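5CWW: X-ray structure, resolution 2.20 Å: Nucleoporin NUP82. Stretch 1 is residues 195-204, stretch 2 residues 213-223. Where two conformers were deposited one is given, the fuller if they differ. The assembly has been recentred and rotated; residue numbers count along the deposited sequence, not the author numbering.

Stretch 1 (195-204) EDAIVRVWEL
Stretch 2 (213-223) DAPTLAIDLKK

How do the two backbones run? Strand 198-203 and strand 217-220 lie antiparallel, their N-to-C directions 172° apart and their axes 4.6 Å apart at closest. Residues 198-203 keep phi between -98° and -128° and psi between 98° and 128°. Ala197, just before them, is left-handed at 60/42, and after Asp220 (-90/102) the chain turns into a helix, with Leu221 at -59/-27.

What fixes the register? Val199 faces Ile219 as a hydrogen-bonded pair, Val199 N to Ile219 O at 2.8 Å and Ile219 N to Val199 O at 2.7 Å. Val201 faces Leu217, with Val201 N to Leu217 O at 2.9 Å; the return bond, Leu217 N to Val201 O, is weak at 3.5 Å, and Thr216 N reaches the same Val201 O at 2.9 Å. Between them, Arg200 and Ala218 form a non-hydrogen-bonded pair, CA to CA 4.5 Å, as do Ile198 and Asp220 at 4.6 Å. Leu221 N to Ala197 O, 3.1 Å, extends the ladder into the helix start.

Which side chains pack along the sheet? Val199 (t), Val201 (t), Leu217 (t, p) and Ile219 (m, t) share one face; Val201 CB lies 4.0 Å from Leu217 CB, and Val199 CG2 meets Leu221 CD1 (m, t) at 3.8 Å. On the other face, Arg200 CG rests 3.9 Å from Ala218 CB.

What closes the two ends? Trp202 (m, chi2 77°) lays its six-membered ring against Pro215, whose CB sits 3.8 Å from the centroid, nearly on the normal. At the other end Asp220 (t) caps the helix, OD1 accepting from Lys222 N at 3.1 Å. Lys222 (m, t, m, m) curls back so that NZ bridges Asp220 OD1 and Asp196 O, each at 2.8 Å, tying the helix start to the opposite loop.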

# COMPACT_ATOMS: atom_id res chain seq x y z
N GLU B 195 2.04 -0.31 -9.00
CA GLU B 195 0.70 0.11 -9.42
C GLU B 195 -0.19 -1.07 -9.78
O GLU B 195 -1.38 -1.06 -9.48
CB GLU B 195 0.79 1.04 -10.63
CG GLU B 195 1.10 2.49 -10.28
CD GLU B 195 0.96 3.41 -11.48
OE1 GLU B 195 1.14 2.93 -12.62
OE2 GLU B 195 0.67 4.61 -11.28
N ASP B 196 0.38 -2.10 -10.41
CA ASP B 196 -0.40 -3.26 -10.82
C ASP B 196 -0.52 -4.27 -9.68
O ASP B 196 -0.73 -5.46 -9.91
CB ASP B 196 0.21 -3.90 -12.08
CG ASP B 196 1.60 -4.46 -11.85
OD1 ASP B 196 2.28 -4.03 -10.89
OD2 ASP B 196 2.02 -5.33 -12.64
N ALA B 197 -0.38 -3.77 -8.45
CA ALA B 197 -0.74 -4.52 -7.25
C ALA B 197 0.06 -5.82 -7.09
O ALA B 197 -0.50 -6.85 -6.72
CB ALA B 197 -2.23 -4.83 -7.25
N ILE B 198 1.35 -5.76 -7.36
CA ILE B 198 2.23 -6.88 -7.04
C ILE B 198 3.02 -6.54 -5.79
O ILE B 198 3.73 -5.54 -5.74
CB ILE B 198 3.18 -7.21 -8.20
CG1 ILE B 198 2.37 -7.62 -9.44
CG2 ILE B 198 4.12 -8.34 -7.81
CD1 ILE B 198 3.15 -7.58 -10.71
N VAL B 199 2.89 -7.40 -4.78
CA VAL B 199 3.56 -7.21 -3.50
C VAL B 199 4.80 -8.08 -3.46
O VAL B 199 4.73 -9.29 -3.68
CB VAL B 199 2.63 -7.56 -2.31
CG1 VAL B 199 3.36 -7.38 -0.98
CG2 VAL B 199 1.38 -6.70 -2.35
N ARG B 200 5.94 -7.47 -3.17
CA ARG B 200 7.21 -8.19 -3.14
C ARG B 200 7.97 -7.94 -1.85
O ARG B 200 8.24 -6.79 -1.48
CB ARG B 200 8.07 -7.79 -4.35
CG ARG B 200 7.70 -8.55 -5.62
CD ARG B 200 8.57 -8.12 -6.79
NE ARG B 200 7.99 -6.99 -7.51
CZ ARG B 200 7.36 -7.07 -8.67
NH1 ARG B 200 7.22 -8.22 -9.30
NH2 ARG B 200 6.87 -5.96 -9.22
N VAL B 201 8.30 -9.03 -1.16
CA VAL B 201 9.08 -8.98 0.06
C VAL B 201 10.55 -9.28 -0.25
O VAL B 201 10.88 -10.36 -0.76
CB VAL B 201 8.56 -9.99 1.10
CG1 VAL B 201 9.36 -9.89 2.40
CG2 VAL B 201 7.07 -9.76 1.36
N TRP B 202 11.43 -8.33 0.07
CA TRP B 202 12.87 -8.50 -0.11
C TRP B 202 13.55 -8.57 1.25
O TRP B 202 13.34 -7.70 2.09
CB TRP B 202 13.46 -7.34 -0.92
CG TRP B 202 12.65 -6.92 -2.10
CD1 TRP B 202 11.51 -6.17 -2.09
CD2 TRP B 202 12.92 -7.22 -3.48
NE1 TRP B 202 11.05 -5.98 -3.37
CE2 TRP B 202 11.90 -6.61 -4.24
CE3 TRP B 202 13.92 -7.93 -4.14
CZ2 TRP B 202 11.86 -6.71 -5.63
CZ3 TRP B 202 13.88 -8.02 -5.52
CH2 TRP B 202 12.85 -7.41 -6.25
N GLU B 203 14.36 -9.60 1.45
CA GLU B 203 15.10 -9.77 2.71
C GLU B 203 16.59 -9.58 2.46
O GLU B 203 17.28 -10.51 2.04
CB GLU B 203 14.80 -11.13 3.32
CG GLU B 203 13.33 -11.30 3.69
CD GLU B 203 13.01 -12.67 4.25
OE1 GLU B 203 13.66 -13.09 5.23
OE2 GLU B 203 12.09 -13.33 3.71
N LEU B 204 17.07 -8.38 2.76
CA LEU B 204 18.38 -7.94 2.30
C LEU B 204 19.54 -8.39 3.18
O LEU B 204 19.45 -8.39 4.40
CB LEU B 204 18.40 -6.41 2.19
CG LEU B 204 17.23 -5.80 1.42
CD1 LEU B 204 17.33 -4.28 1.43
CD2 LEU B 204 17.18 -6.33 -0.01
N ASP B 213 18.64 -9.01 -5.88
CA ASP B 213 18.25 -9.31 -7.26
C ASP B 213 16.84 -9.86 -7.35
O ASP B 213 16.12 -9.58 -8.31
CB ASP B 213 19.22 -10.33 -7.87
CG ASP B 213 20.61 -9.75 -8.10
OD1 ASP B 213 20.72 -8.55 -8.43
OD2 ASP B 213 21.59 -10.51 -7.96
N ALA B 214 16.44 -10.65 -6.35
CA ALA B 214 15.15 -11.32 -6.38
C ALA B 214 14.48 -11.27 -5.01
O ALA B 214 15.15 -11.30 -3.98
CB ALA B 214 15.32 -12.77 -6.82
N PRO B 215 13.14 -11.19 -5.00
CA PRO B 215 12.42 -11.19 -3.72
C PRO B 215 12.22 -12.60 -3.18
O PRO B 215 12.25 -13.56 -3.94
CB PRO B 215 11.08 -10.55 -4.08
CG PRO B 215 10.86 -10.94 -5.50
CD PRO B 215 12.22 -11.03 -6.14
N THR B 216 12.04 -12.72 -1.87
CA THR B 216 11.78 -14.00 -1.23
C THR B 216 10.32 -14.40 -1.44
O THR B 216 9.98 -15.58 -1.46
CB THR B 216 12.09 -13.95 0.28
OG1 THR B 216 11.27 -12.96 0.91
CG2 THR B 216 13.55 -13.63 0.52
N LEU B 217 9.46 -13.39 -1.60
CA LEU B 217 8.03 -13.60 -1.80
C LEU B 217 7.49 -12.59 -2.79
O LEU B 217 7.84 -11.41 -2.74
CB LEU B 217 7.27 -13.49 -0.47
CG LEU B 217 5.78 -13.84 -0.48
CD1 LEU B 217 5.56 -15.31 -0.80
CD2 LEU B 217 5.15 -13.48 0.86
N ALA B 218 6.65 -13.06 -3.71
CA ALA B 218 6.05 -12.20 -4.72
C ALA B 218 4.59 -12.59 -4.90
O ALA B 218 4.29 -13.73 -5.26
CB ALA B 218 6.80 -12.31 -6.04
N ILE B 219 3.69 -11.64 -4.65
CA ILE B 219 2.26 -11.91 -4.67
C ILE B 219 1.55 -10.99 -5.67
O ILE B 219 1.62 -9.77 -5.55
CB ILE B 219 1.63 -11.70 -3.28
CG1 ILE B 219 2.36 -12.53 -2.22
CG2 ILE B 219 0.14 -12.07 -3.31
CD1 ILE B 219 2.02 -12.15 -0.80
N ASP B 220 0.86 -11.60 -6.63
CA ASP B 220 -0.00 -10.85 -7.53
C ASP B 220 -1.40 -10.78 -6.92
O ASP B 220 -2.16 -11.75 -6.97
CB ASP B 220 -0.05 -11.50 -8.91
CG ASP B 220 -0.73 -10.63 -9.95
OD1 ASP B 220 -1.42 -9.66 -9.58
OD2 ASP B 220 -0.57 -10.93 -11.16
N LEU B 221 -1.73 -9.63 -6.34
CA LEU B 221 -3.03 -9.44 -5.68
C LEU B 221 -4.20 -9.66 -6.63
O LEU B 221 -5.30 -10.03 -6.20
CB LEU B 221 -3.11 -8.05 -5.06
CG LEU B 221 -2.02 -7.72 -4.03
CD1 LEU B 221 -2.23 -6.33 -3.45
CD2 LEU B 221 -1.96 -8.76 -2.93
N LYS B 222 -3.98 -9.42 -7.92
CA LYS B 222 -5.04 -9.57 -8.92
C LYS B 222 -5.42 -11.05 -9.10
O LYS B 222 -6.57 -11.37 -9.36
CB LYS B 222 -4.62 -8.96 -10.25
CG LYS B 222 -4.26 -7.48 -10.15
CD LYS B 222 -4.00 -6.86 -11.51
CE LYS B 222 -2.87 -7.57 -12.26
NZ LYS B 222 -1.62 -7.62 -11.46
N LYS B 223 -4.43 -11.93 -8.97
CA LYS B 223 -4.69 -13.37 -9.00
C LYS B 223 -5.34 -13.79 -7.68
O LYS B 223 -6.34 -14.51 -7.67
CB LYS B 223 -3.41 -14.16 -9.22
CG LYS B 223 -2.66 -13.84 -10.51
CD LYS B 223 -1.52 -14.83 -10.74
CE LYS B 223 -0.71 -14.51 -11.99
NZ LYS B 223 0.28 -13.42 -11.77
O HOH W 1 15.29 -10.72 -1.30